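Glutathione S-transferase (Bombyx mori, PDB 5ZFG) metabolises the insecticide diazinon and probably acts as a glutathione transferase, joining reduced glutathione to its substrates. Local coordinates at residues 13-17 with 53-57; 68-72 with 96-100; 82-86 with 155-161; 136-140 with 180-186; 164-168 with 198-202. All blocks are in the same frame, centred on the assembly; numbering follows the deposited sequence.

Contact 1: 13-17 with 53-57; sequences PSLSV and EIPVL
Residues 13-17 form regular helix near the start of helix 12-23, whereas 53-57 run extended through a loop into strand 56-59. The peptide bond between Ile54 and Pro55 is cis, the hallmark cis-proline loop of the thioredoxin fold on which the N-terminal domain of glutathione transferases is built. The two backbones come closest at Ser14 and Pro55, whose CA atoms lie 5.4 Å apart, and no direct hydrogen bond joins the segments. Pro55 (phi/psi -91/172, C-gamma endo pucker) directs its ring at the helix. Its CD packs on Pro13 CB at 3.8 Å, and one helical turn after Pro13, Val17 (t) brings CG2 to 4.2 Å from Pro55 CG. Ser14 OG (chi1 m) lies 3.7 Å from Pro55 CB and 3.6 Å from Ile54 CG2. In related transferases the backbone of the residue before the cis-proline holds the cysteinyl part of glutathione; here a bound acetate, probably from the crystallisation liquor, lies about 4 Å from the Pro55 side chain, consistent with such a pocket. Ser14 OG is also hydrogen-bonded to the backbone N of Val8, just past strand 3-7. The polar link across the contact is a single water, 2.8 Å from Ser14 OG and donating to Ile54 O, also at 2.8 Å.

Contact 2: 68-72 with 96-100; sequences NAILQ and NHRLC
Helical segments 68-72 and 96-100 run nearly antiparallel (154°) with their axes 11.1 Å apart, the closest CA pair being Asn68 and Leu99 at 6.4 Å. They join helix 67-78 of the thioredoxin-like domain to helix 89-114 of the all-helical domain, so this is an interdomain contact. Asn68, rotamer m with chi2 near 0°, reaches across so that its ND2 donates a weak hydrogen bond to Leu99 O (3.0 Å). One turn on, Leu71 (mt) packs its CD1 on Leu99 CD2 at 4.0 Å. Gln72 (chi1 m, chi2 t) follows: its NE2 rests 3.6 Å from Leu99 CD1 and gives a weak bond to Asn96 OD1 at 3.0 Å, an acceptor also engaged by Tyr85 OH. Leu99 (mt), the most heavily covered residue, thus fills the space between the helices, while amides bridge it at two levels about a turn apart. Ile158 and Pro162 add apolar cover to Leu71 and Leu99, and helix 12-23 packs on the former through Ala20. The contact also borders the dimer interface: Gln72 and Asn96 pack against Asn96 and Gln72 of the second subunit, and helix 89-114 meets that subunit through His97 as well.

Contact 3: 82-86 with 155-161; sequences SPLYP and HLTIADF
Leu84 (chi1 t, chi2 p) is the apolar centre, its CG 3.9 Å from Ile158 CG2 and its CD1 4.0 Å from Leu156 CD2 and 4.2 Å from Phe161 CZ. Beside it, Ile158 CD1 sits over one face of the Tyr85 ring in a CH-pi contact, 4.0 Å from the centroid. The backbones are in contact, with the CA atoms of Leu84 and Thr157 3.9 Å apart, and Ile158 N donates to Leu84 O (2.8 Å). Segment 82-86 holds a type I turn from Ser82 to Tyr85, with an ST turn in which Leu84 N bonds to Ser82 OG at 3.0 Å. At the outer edge, His155 NE2 gives a weak hydrogen bond to Pro83 O (2.8 Å). Thr157 and Asp160 form the capping box of helix 160-172, a motif known from glutathione transferases: Thr157 N donates to Asp160 OD2 (2.9 Å), Ala159 N weakly to Thr157 OG1 (3.3 Å). The interdomain linker thus docks, chiefly through one strong backbone hydrogen bond and aliphatic packing, on a helix start capped by its own residues.

Contact 4: 136-140 with 180-186; sequences LDVLE and YTKIHKW
Two helices of the all-helical C-terminal transferase domain, 126-146 and 181-193, cross almost at right angles here (80°, axes 9.2 Å apart), closest at the CA atoms of Glu140 and Ile183, 5.9 Å apart. Tyr180, at the N-cap position with chi1 m, lays its ring over Leu136: Leu136 CB stands 3.6 Å from the centroid, a CH-pi contact almost on the ring normal. The Tyr180 hydroxyl is hydrogen-bonded to His133. At Lys182 the backbone N donates to Glu140 OE2 (3.0 Å) and weakly to Glu140 OE1 (3.2 Å). Ile183 N follows, bonded to Glu140 OE1 at 3.1 Å, so a carboxylate from another helix satisfies first-turn amides that have no acceptor four residues back within the helix; the t,p conformation of Glu140 brings it there. Ile183 (mt) packs its CD1 on two leucines, 3.7 Å from Leu136 CD2 and 3.9 Å from Leu139 CB. Trp186, whose indole N bonds to Asp160, completes the apolar row with CZ3 4.2 Å from Leu139 CD2.

Contact 5: 164-168 with 198-202; sequences INSTM and WKISE
Segments 164-168 and 198-202, both helical, run roughly in the same direction, with axes 10.6 Å apart crossing at -35°; the nearest CA atoms, of Asn165 and Ser201, are 6.4 Å apart. One hydrogen bond crosses the contact: Ser201 OG (chi1 m) donates to Asn165 OD1 at 2.6 Å. Asn165 (chi1 m, chi2 -53°) uses its other end, ND2, to bond Ser16 and Gln19 of helix 12-23, and bonds at both ends are consistent with a defined orientation of the buried amide. Within 198-202, Trp198 NE1 donates to Glu202 OE2 at 3.2 Å, one turn on. The apolar packing is built round Trp198 (chi1 t, chi2 -107°). Met168 CG lies 3.9 Å from its CH2, and Ile164 CG2 approaches the ring edge at CZ3, 4.4 Å away. Met168 (t, m, m) folds back so that its CE touches Ser201 O at 3.9 Å, while Ile164 CG2 lies 4.1 Å from Ser201 OG. In the fold this joins helix 160-172 to the last modelled helix, 195-208, with helix 12-23 of the thioredoxin-like domain against both, Trp186 of helix 181-193 on Ile164, and helix 89-114 touching Ser166.

In the fold
Contacts 1, 2, 3 and 5 are buried, whereas contact 4 lies further out and is only partly buried. Contact 1 stays within the thioredoxin-like domain and relies on prolines and a water; contacts 2 and 3 tie that domain and its linker to the helical domain, through side-chain amides round a leucine in contact 2 and through backbone hydrogen bonding with aliphatic packing in contact 3. Tyr85 OH, 2.6 Å from Asn96 OD1, connects these two. Contacts 3 and 5 share helix 160-172, and Asp160 OD1, 2.9 Å from Trp186 NE1, carries the network on to contact 4, where a carboxylate serves a helix start. Contact 5 returns to contact 1 through Ser16 OG, 3.1 Å from Asn165 ND2.

Contact 1: 13-17 with 53-57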
# COMPACT_ATOMS: atom_id res chain seq x y z
N PRO B 13 10.64 6.86 -2.98
CA PRO B 13 9.55 6.43 -3.88
C PRO B 13 9.78 6.82 -5.33
O PRO B 13 9.46 6.05 -6.26
CB PRO B 13 8.31 7.13 -3.29
CG PRO B 13 8.66 7.40 -1.87
CD PRO B 13 10.13 7.77 -1.93
N SER B 14 10.35 8.01 -5.54
CA SER B 14 10.73 8.44 -6.88
C SER B 14 11.80 7.53 -7.47
O SER B 14 11.73 7.14 -8.65
CB SER B 14 11.23 9.89 -6.85
OG SER B 14 10.21 10.86 -6.59
N LEU B 15 12.84 7.22 -6.67
CA LEU B 15 13.93 6.38 -7.16
C LEU B 15 13.42 5.02 -7.59
O LEU B 15 13.85 4.48 -8.61
CB LEU B 15 15.02 6.20 -6.10
CG LEU B 15 15.54 7.50 -5.45
CD1 LEU B 15 16.34 7.16 -4.19
CD2 LEU B 15 16.41 8.27 -6.42
N SER B 16 12.47 4.47 -6.83
CA SER B 16 11.97 3.13 -7.14
C SER B 16 11.27 3.11 -8.49
O SER B 16 11.42 2.16 -9.27
CB SER B 16 11.02 2.66 -6.04
OG SER B 16 11.67 2.58 -4.80
N VAL B 17 10.47 4.15 -8.77
CA VAL B 17 9.77 4.20 -10.05
C VAL B 17 10.77 4.36 -11.19
O VAL B 17 10.65 3.71 -12.23
CB VAL B 17 8.71 5.31 -10.06
CG1 VAL B 17 8.10 5.47 -11.46
CG2 VAL B 17 7.57 5.02 -9.04
N GLU B 53 1.83 14.93 -3.28
CA GLU B 53 3.02 14.18 -2.94
C GLU B 53 3.75 13.81 -4.22
O GLU B 53 3.20 13.85 -5.31
CB GLU B 53 2.68 12.93 -2.12
CG GLU B 53 2.01 13.27 -0.79
CD GLU B 53 1.31 12.07 -0.15
OE1 GLU B 53 1.06 11.06 -0.86
OE2 GLU B 53 0.99 12.14 1.06
N ILE B 54 5.01 13.42 -4.04
CA ILE B 54 5.90 13.06 -5.15
C ILE B 54 6.26 11.58 -4.99
O ILE B 54 6.63 11.18 -3.87
CB ILE B 54 7.15 13.95 -5.11
CG1 ILE B 54 6.77 15.42 -4.91
CG2 ILE B 54 8.04 13.75 -6.32
CD1 ILE B 54 7.91 16.29 -4.43
N PRO B 55 6.27 10.75 -6.05
CA PRO B 55 6.08 11.10 -7.46
C PRO B 55 4.64 11.07 -7.99
O PRO B 55 3.72 10.59 -7.32
CB PRO B 55 6.92 10.04 -8.17
CG PRO B 55 6.70 8.81 -7.33
CD PRO B 55 6.72 9.35 -5.91
N VAL B 56 4.47 11.55 -9.22
CA VAL B 56 3.23 11.34 -9.97
C VAL B 56 3.61 11.08 -11.43
O VAL B 56 4.56 11.67 -11.94
CB VAL B 56 2.24 12.52 -9.82
CG1 VAL B 56 2.81 13.85 -10.36
CG2 VAL B 56 0.89 12.19 -10.47
N LEU B 57 2.90 10.15 -12.06
CA LEU B 57 3.11 9.79 -13.46
C LEU B 57 2.03 10.42 -14.33
O LEU B 57 0.86 10.43 -13.96
CB LEU B 57 3.07 8.26 -13.61
CG LEU B 57 3.45 7.65 -14.96
CD1 LEU B 57 4.96 7.63 -15.15
CD2 LEU B 57 2.86 6.24 -15.08
O HOH W 1 9.43 10.82 -3.93

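Contact 2: 68-72 with 96-100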
# COMPACT_ATOMS: atom_id res chain seq x y z
N ASN B 68 3.78 2.73 -5.34
CA ASN B 68 3.49 1.30 -5.48
C ASN B 68 2.54 1.03 -6.64
O ASN B 68 2.75 0.12 -7.44
CB ASN B 68 2.89 0.74 -4.20
CG ASN B 68 3.91 0.55 -3.11
OD1 ASN B 68 5.10 0.80 -3.32
ND2 ASN B 68 3.45 0.15 -1.93
N ALA B 69 1.47 1.83 -6.75
CA ALA B 69 0.53 1.67 -7.85
C ALA B 69 1.18 2.01 -9.19
O ALA B 69 0.87 1.39 -10.22
CB ALA B 69 -0.69 2.56 -7.62
N ILE B 70 2.08 3.01 -9.20
CA ILE B 70 2.81 3.33 -10.43
C ILE B 70 3.67 2.15 -10.86
O ILE B 70 3.69 1.78 -12.04
CB ILE B 70 3.65 4.61 -10.26
CG1 ILE B 70 2.76 5.83 -9.99
CG2 ILE B 70 4.51 4.85 -11.54
CD1 ILE B 70 3.57 7.07 -9.55
N LEU B 71 4.38 1.53 -9.90
CA LEU B 71 5.19 0.36 -10.21
C LEU B 71 4.34 -0.76 -10.82
O LEU B 71 4.72 -1.38 -11.83
CB LEU B 71 5.89 -0.15 -8.95
CG LEU B 71 6.99 0.73 -8.34
CD1 LEU B 71 7.47 0.18 -7.01
CD2 LEU B 71 8.15 0.83 -9.33
N GLN B 72 3.19 -1.03 -10.22
CA GLN B 72 2.32 -2.09 -10.75
C GLN B 72 1.80 -1.75 -12.14
O GLN B 72 1.73 -2.62 -13.02
CB GLN B 72 1.17 -2.31 -9.76
CG GLN B 72 1.68 -2.89 -8.43
CD GLN B 72 0.73 -2.69 -7.26
OE1 GLN B 72 -0.00 -1.71 -7.20
NE2 GLN B 72 0.76 -3.63 -6.31
N ASN B 96 3.11 -8.12 -4.14
CA ASN B 96 2.18 -7.13 -3.60
C ASN B 96 2.35 -6.97 -2.10
O ASN B 96 2.31 -5.85 -1.59
CB ASN B 96 0.74 -7.53 -3.91
CG ASN B 96 0.38 -7.35 -5.38
OD1 ASN B 96 1.07 -6.65 -6.14
ND2 ASN B 96 -0.71 -7.99 -5.79
N HIS B 97 2.57 -8.08 -1.39
CA HIS B 97 2.77 -7.98 0.05
C HIS B 97 4.00 -7.15 0.38
O HIS B 97 3.96 -6.26 1.24
CB HIS B 97 2.94 -9.36 0.68
CG HIS B 97 3.35 -9.24 2.11
ND1 HIS B 97 4.67 -9.11 2.49
CD2 HIS B 97 2.61 -9.08 3.23
CE1 HIS B 97 4.72 -8.91 3.80
NE2 HIS B 97 3.49 -8.90 4.27
N ARG B 98 5.12 -7.45 -0.29
CA ARG B 98 6.35 -6.74 0.01
C ARG B 98 6.23 -5.25 -0.30
O ARG B 98 6.80 -4.42 0.41
CB ARG B 98 7.53 -7.38 -0.75
CG ARG B 98 7.84 -8.85 -0.39
CD ARG B 98 8.25 -9.06 1.07
NE ARG B 98 8.71 -10.44 1.26
CZ ARG B 98 7.91 -11.46 1.55
NH1 ARG B 98 6.61 -11.27 1.74
NH2 ARG B 98 8.42 -12.68 1.67
N LEU B 99 5.44 -4.89 -1.32
CA LEU B 99 5.17 -3.48 -1.60
C LEU B 99 4.40 -2.84 -0.45
O LEU B 99 4.75 -1.76 0.02
CB LEU B 99 4.39 -3.35 -2.91
CG LEU B 99 5.17 -3.64 -4.21
CD1 LEU B 99 4.23 -3.62 -5.43
CD2 LEU B 99 6.33 -2.61 -4.41
N CYS B 100 3.34 -3.52 0.01
CA CYS B 100 2.56 -3.00 1.13
C CYS B 100 3.40 -2.90 2.40
O CYS B 100 3.29 -1.92 3.14
CB CYS B 100 1.35 -3.91 1.39
SG CYS B 100 0.07 -3.83 0.11

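Contact 3: 82-86 with 155-161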
# COMPACT_ATOMS: atom_id res chain seq x y z
N SER B 82 6.57 -9.74 -17.94
CA SER B 82 7.90 -9.68 -17.35
C SER B 82 7.94 -10.34 -15.97
O SER B 82 7.02 -10.17 -15.17
CB SER B 82 8.37 -8.23 -17.22
OG SER B 82 9.56 -8.16 -16.44
N PRO B 83 9.02 -11.06 -15.67
CA PRO B 83 9.20 -11.61 -14.32
C PRO B 83 9.40 -10.55 -13.26
O PRO B 83 9.37 -10.88 -12.06
CB PRO B 83 10.46 -12.48 -14.45
CG PRO B 83 10.66 -12.67 -15.91
CD PRO B 83 10.13 -11.43 -16.56
N LEU B 84 9.61 -9.29 -13.64
CA LEU B 84 9.68 -8.21 -12.65
C LEU B 84 8.35 -8.05 -11.91
O LEU B 84 8.34 -7.48 -10.81
CB LEU B 84 10.08 -6.90 -13.33
CG LEU B 84 10.73 -5.78 -12.53
CD1 LEU B 84 12.09 -6.17 -11.96
CD2 LEU B 84 10.90 -4.55 -13.39
N TYR B 85 7.25 -8.54 -12.48
CA TYR B 85 5.95 -8.55 -11.79
C TYR B 85 5.20 -9.80 -12.25
O TYR B 85 4.38 -9.74 -13.17
CB TYR B 85 5.15 -7.28 -12.08
CG TYR B 85 3.95 -7.02 -11.16
CD1 TYR B 85 3.89 -7.53 -9.87
CD2 TYR B 85 2.89 -6.24 -11.61
CE1 TYR B 85 2.79 -7.28 -9.03
CE2 TYR B 85 1.80 -5.95 -10.79
CZ TYR B 85 1.75 -6.48 -9.50
OH TYR B 85 0.64 -6.20 -8.71
N PRO B 86 5.46 -10.94 -11.62
CA PRO B 86 4.89 -12.20 -12.09
C PRO B 86 3.37 -12.18 -12.13
O PRO B 86 2.71 -11.52 -11.32
CB PRO B 86 5.39 -13.23 -11.07
CG PRO B 86 6.60 -12.60 -10.45
CD PRO B 86 6.32 -11.13 -10.44
N HIS B 155 14.47 -14.06 -8.31
CA HIS B 155 14.84 -13.06 -9.30
C HIS B 155 14.32 -11.71 -8.84
O HIS B 155 13.44 -11.62 -7.98
CB HIS B 155 14.28 -13.41 -10.68
CG HIS B 155 12.79 -13.45 -10.72
ND1 HIS B 155 12.07 -14.61 -10.54
CD2 HIS B 155 11.87 -12.47 -10.92
CE1 HIS B 155 10.78 -14.34 -10.62
NE2 HIS B 155 10.63 -13.05 -10.85
N LEU B 156 14.88 -10.66 -9.44
CA LEU B 156 14.48 -9.28 -9.13
C LEU B 156 13.02 -9.05 -9.50
O LEU B 156 12.54 -9.50 -10.55
CB LEU B 156 15.37 -8.30 -9.89
CG LEU B 156 15.29 -6.81 -9.50
CD1 LEU B 156 15.99 -6.56 -8.18
CD2 LEU B 156 15.83 -5.89 -10.59
N THR B 157 12.28 -8.35 -8.62
CA THR B 157 10.91 -7.92 -8.91
C THR B 157 10.74 -6.47 -8.47
O THR B 157 11.61 -5.89 -7.81
CB THR B 157 9.86 -8.79 -8.20
OG1 THR B 157 9.97 -8.63 -6.79
CG2 THR B 157 10.00 -10.28 -8.56
N ILE B 158 9.59 -5.87 -8.83
CA ILE B 158 9.34 -4.50 -8.39
C ILE B 158 9.30 -4.39 -6.87
O ILE B 158 9.43 -3.30 -6.33
CB ILE B 158 8.05 -3.89 -9.00
CG1 ILE B 158 6.79 -4.72 -8.68
CG2 ILE B 158 8.20 -3.62 -10.52
CD1 ILE B 158 5.49 -4.03 -9.15
N ALA B 159 9.08 -5.50 -6.15
CA ALA B 159 9.11 -5.45 -4.69
C ALA B 159 10.49 -5.07 -4.17
O ALA B 159 10.60 -4.51 -3.07
CB ALA B 159 8.67 -6.79 -4.11
N ASP B 160 11.54 -5.34 -4.94
CA ASP B 160 12.89 -5.07 -4.45
C ASP B 160 13.19 -3.58 -4.36
O ASP B 160 13.83 -3.14 -3.40
CB ASP B 160 13.91 -5.76 -5.35
CG ASP B 160 13.93 -7.24 -5.14
OD1 ASP B 160 14.41 -7.65 -4.05
OD2 ASP B 160 13.41 -7.98 -6.01
N PHE B 161 12.76 -2.79 -5.35
CA PHE B 161 13.19 -1.39 -5.42
C PHE B 161 12.79 -0.59 -4.19
O PHE B 161 13.66 0.09 -3.62
CB PHE B 161 12.69 -0.71 -6.70
CG PHE B 161 13.10 -1.41 -7.96
CD1 PHE B 161 14.44 -1.74 -8.19
CD2 PHE B 161 12.15 -1.75 -8.91
CE1 PHE B 161 14.81 -2.42 -9.35
CE2 PHE B 161 12.51 -2.41 -10.09
CZ PHE B 161 13.84 -2.74 -10.30

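Contact 4: 136-140 with 180-186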
# COMPACT_ATOMS: atom_id res chain seq x y z
N LEU B 136 13.99 -4.34 10.28
CA LEU B 136 15.03 -5.19 9.73
C LEU B 136 14.80 -6.64 10.12
O LEU B 136 14.94 -7.54 9.28
CB LEU B 136 16.40 -4.71 10.23
CG LEU B 136 16.79 -3.33 9.69
CD1 LEU B 136 17.92 -2.72 10.49
CD2 LEU B 136 17.18 -3.45 8.21
N ASP B 137 14.41 -6.89 11.38
CA ASP B 137 14.19 -8.26 11.82
C ASP B 137 13.06 -8.92 11.03
O ASP B 137 13.17 -10.10 10.65
CB ASP B 137 13.89 -8.28 13.32
CG ASP B 137 14.01 -9.66 13.92
OD1 ASP B 137 15.14 -10.21 13.93
OD2 ASP B 137 12.98 -10.21 14.35
N VAL B 138 12.00 -8.17 10.74
CA VAL B 138 10.87 -8.72 9.99
C VAL B 138 11.29 -9.02 8.55
O VAL B 138 10.99 -10.10 8.02
CB VAL B 138 9.66 -7.77 10.05
CG1 VAL B 138 8.58 -8.21 9.05
CG2 VAL B 138 9.09 -7.70 11.46
N LEU B 139 12.01 -8.11 7.89
CA LEU B 139 12.47 -8.40 6.53
C LEU B 139 13.46 -9.56 6.52
O LEU B 139 13.40 -10.43 5.63
CB LEU B 139 13.09 -7.16 5.88
CG LEU B 139 13.56 -7.36 4.43
CD1 LEU B 139 12.45 -7.87 3.51
CD2 LEU B 139 14.20 -6.08 3.85
N GLU B 140 14.37 -9.60 7.50
CA GLU B 140 15.26 -10.74 7.63
C GLU B 140 14.47 -12.03 7.80
O GLU B 140 14.81 -13.06 7.20
CB GLU B 140 16.21 -10.52 8.81
CG GLU B 140 17.23 -11.66 9.04
CD GLU B 140 18.45 -11.54 8.15
OE1 GLU B 140 18.60 -10.51 7.46
OE2 GLU B 140 19.28 -12.49 8.14
N TYR B 180 22.14 -8.38 10.17
CA TYR B 180 21.03 -8.94 9.39
C TYR B 180 21.61 -9.57 8.13
O TYR B 180 21.65 -8.97 7.06
CB TYR B 180 19.99 -7.85 9.10
CG TYR B 180 19.43 -7.30 10.38
CD1 TYR B 180 18.41 -7.98 11.06
CD2 TYR B 180 19.95 -6.15 10.96
CE1 TYR B 180 17.91 -7.50 12.25
CE2 TYR B 180 19.45 -5.66 12.16
CZ TYR B 180 18.43 -6.35 12.80
OH TYR B 180 17.90 -5.90 13.99
N THR B 181 22.03 -10.83 8.28
CA THR B 181 22.88 -11.50 7.30
C THR B 181 22.27 -11.49 5.91
O THR B 181 22.93 -11.13 4.93
CB THR B 181 23.12 -12.94 7.75
OG1 THR B 181 23.76 -12.94 9.03
CG2 THR B 181 23.97 -13.67 6.75
N LYS B 182 21.01 -11.90 5.80
CA LYS B 182 20.40 -12.04 4.49
C LYS B 182 20.09 -10.67 3.88
O LYS B 182 20.26 -10.49 2.67
CB LYS B 182 19.15 -12.91 4.60
CG LYS B 182 19.44 -14.27 5.24
CD LYS B 182 18.21 -15.16 5.26
CE LYS B 182 18.57 -16.59 5.63
NZ LYS B 182 19.55 -17.20 4.69
N ILE B 183 19.65 -9.71 4.68
CA ILE B 183 19.46 -8.35 4.16
C ILE B 183 20.78 -7.83 3.60
O ILE B 183 20.85 -7.36 2.46
CB ILE B 183 18.91 -7.41 5.24
CG1 ILE B 183 17.49 -7.79 5.65
CG2 ILE B 183 18.93 -5.97 4.73
CD1 ILE B 183 16.92 -6.89 6.75
N HIS B 184 21.85 -7.89 4.41
CA HIS B 184 23.14 -7.35 3.99
C HIS B 184 23.59 -7.98 2.67
O HIS B 184 24.05 -7.27 1.77
CB HIS B 184 24.17 -7.57 5.10
CG HIS B 184 25.46 -6.84 4.87
ND1 HIS B 184 26.52 -7.40 4.19
CD2 HIS B 184 25.86 -5.60 5.24
CE1 HIS B 184 27.52 -6.53 4.14
NE2 HIS B 184 27.14 -5.43 4.77
N LYS B 185 23.45 -9.30 2.54
CA LYS B 185 23.83 -9.96 1.29
C LYS B 185 22.94 -9.52 0.13
O LYS B 185 23.44 -9.20 -0.95
CB LYS B 185 23.76 -11.48 1.49
CG LYS B 185 24.13 -12.30 0.27
CD LYS B 185 25.52 -11.98 -0.25
CE LYS B 185 25.99 -13.04 -1.24
NZ LYS B 185 25.03 -14.19 -1.33
N TRP B 186 21.62 -9.51 0.34
CA TRP B 186 20.69 -9.10 -0.70
C TRP B 186 20.98 -7.68 -1.18
O TRP B 186 21.04 -7.41 -2.39
CB TRP B 186 19.26 -9.23 -0.17
CG TRP B 186 18.21 -8.34 -0.80
CD1 TRP B 186 17.55 -8.56 -1.97
CD2 TRP B 186 17.69 -7.12 -0.27
NE1 TRP B 186 16.65 -7.55 -2.21
CE2 TRP B 186 16.72 -6.65 -1.18
CE3 TRP B 186 17.94 -6.37 0.89
CZ2 TRP B 186 16.00 -5.48 -0.96
CZ3 TRP B 186 17.24 -5.20 1.09
CH2 TRP B 186 16.28 -4.76 0.17

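Contact 5: 164-168 with 198-202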
# COMPACT_ATOMS: atom_id res chain seq x y z
N ILE B 164 15.00 -1.74 -1.35
CA ILE B 164 16.39 -1.34 -1.56
C ILE B 164 16.57 0.12 -1.15
O ILE B 164 17.48 0.47 -0.40
CB ILE B 164 16.81 -1.56 -3.02
CG1 ILE B 164 17.10 -3.04 -3.29
CG2 ILE B 164 18.02 -0.65 -3.33
CD1 ILE B 164 18.35 -3.56 -2.59
N ASN B 165 15.69 0.99 -1.63
CA ASN B 165 15.83 2.41 -1.37
C ASN B 165 15.51 2.78 0.07
O ASN B 165 16.07 3.76 0.59
CB ASN B 165 14.97 3.17 -2.37
CG ASN B 165 15.54 3.07 -3.77
OD1 ASN B 165 16.73 3.38 -3.98
ND2 ASN B 165 14.74 2.63 -4.73
N SER B 166 14.65 2.04 0.76
CA SER B 166 14.52 2.23 2.20
C SER B 166 15.84 1.87 2.90
O SER B 166 16.33 2.63 3.75
CB SER B 166 13.37 1.38 2.75
OG SER B 166 12.12 1.80 2.21
N THR B 167 16.42 0.72 2.55
CA THR B 167 17.66 0.27 3.17
C THR B 167 18.82 1.21 2.83
O THR B 167 19.72 1.40 3.66
CB THR B 167 17.98 -1.16 2.70
OG1 THR B 167 16.82 -2.00 2.90
CG2 THR B 167 19.18 -1.73 3.46
N MET B 168 18.79 1.79 1.64
CA MET B 168 19.82 2.76 1.25
C MET B 168 19.90 3.92 2.23
O MET B 168 20.99 4.44 2.49
CB MET B 168 19.54 3.25 -0.18
CG MET B 168 20.43 4.43 -0.63
SD MET B 168 19.79 6.04 -0.11
CE MET B 168 18.43 6.17 -1.29
N TRP B 198 21.55 0.55 -9.33
CA TRP B 198 22.08 1.06 -8.07
C TRP B 198 22.60 2.49 -8.24
O TRP B 198 22.51 3.29 -7.30
CB TRP B 198 23.18 0.14 -7.52
CG TRP B 198 23.90 0.82 -6.41
CD1 TRP B 198 25.16 1.35 -6.44
CD2 TRP B 198 23.35 1.15 -5.12
NE1 TRP B 198 25.44 1.96 -5.24
CE2 TRP B 198 24.35 1.86 -4.42
CE3 TRP B 198 22.12 0.92 -4.50
CZ2 TRP B 198 24.16 2.32 -3.12
CZ3 TRP B 198 21.94 1.38 -3.20
CH2 TRP B 198 22.95 2.08 -2.53
N LYS B 199 23.08 2.85 -9.43
CA LYS B 199 23.53 4.23 -9.65
C LYS B 199 22.43 5.24 -9.33
O LYS B 199 22.73 6.34 -8.87
CB LYS B 199 23.97 4.43 -11.10
CG LYS B 199 25.46 4.31 -11.33
CD LYS B 199 25.84 4.92 -12.68
CE LYS B 199 27.35 4.97 -12.87
NZ LYS B 199 27.84 3.67 -13.42
N ILE B 200 21.17 4.88 -9.60
CA ILE B 200 20.05 5.75 -9.27
C ILE B 200 19.93 5.93 -7.76
O ILE B 200 19.77 7.04 -7.25
CB ILE B 200 18.75 5.19 -9.89
CG1 ILE B 200 18.83 5.22 -11.42
CG2 ILE B 200 17.53 5.99 -9.41
CD1 ILE B 200 17.72 4.45 -12.12
N SER B 201 20.04 4.82 -7.01
CA SER B 201 20.02 4.91 -5.55
C SER B 201 21.24 5.66 -5.02
O SER B 201 21.15 6.45 -4.08
CB SER B 201 19.97 3.51 -4.94
OG SER B 201 18.87 2.76 -5.39
N GLU B 202 22.41 5.41 -5.63
CA GLU B 202 23.65 5.98 -5.11
C GLU B 202 23.67 7.49 -5.25
O GLU B 202 24.15 8.19 -4.36
CB GLU B 202 24.84 5.36 -5.83
CG GLU B 202 26.17 5.66 -5.17
CD GLU B 202 27.30 4.97 -5.89
OE1 GLU B 202 27.59 5.38 -7.04
OE2 GLU B 202 27.88 4.01 -5.34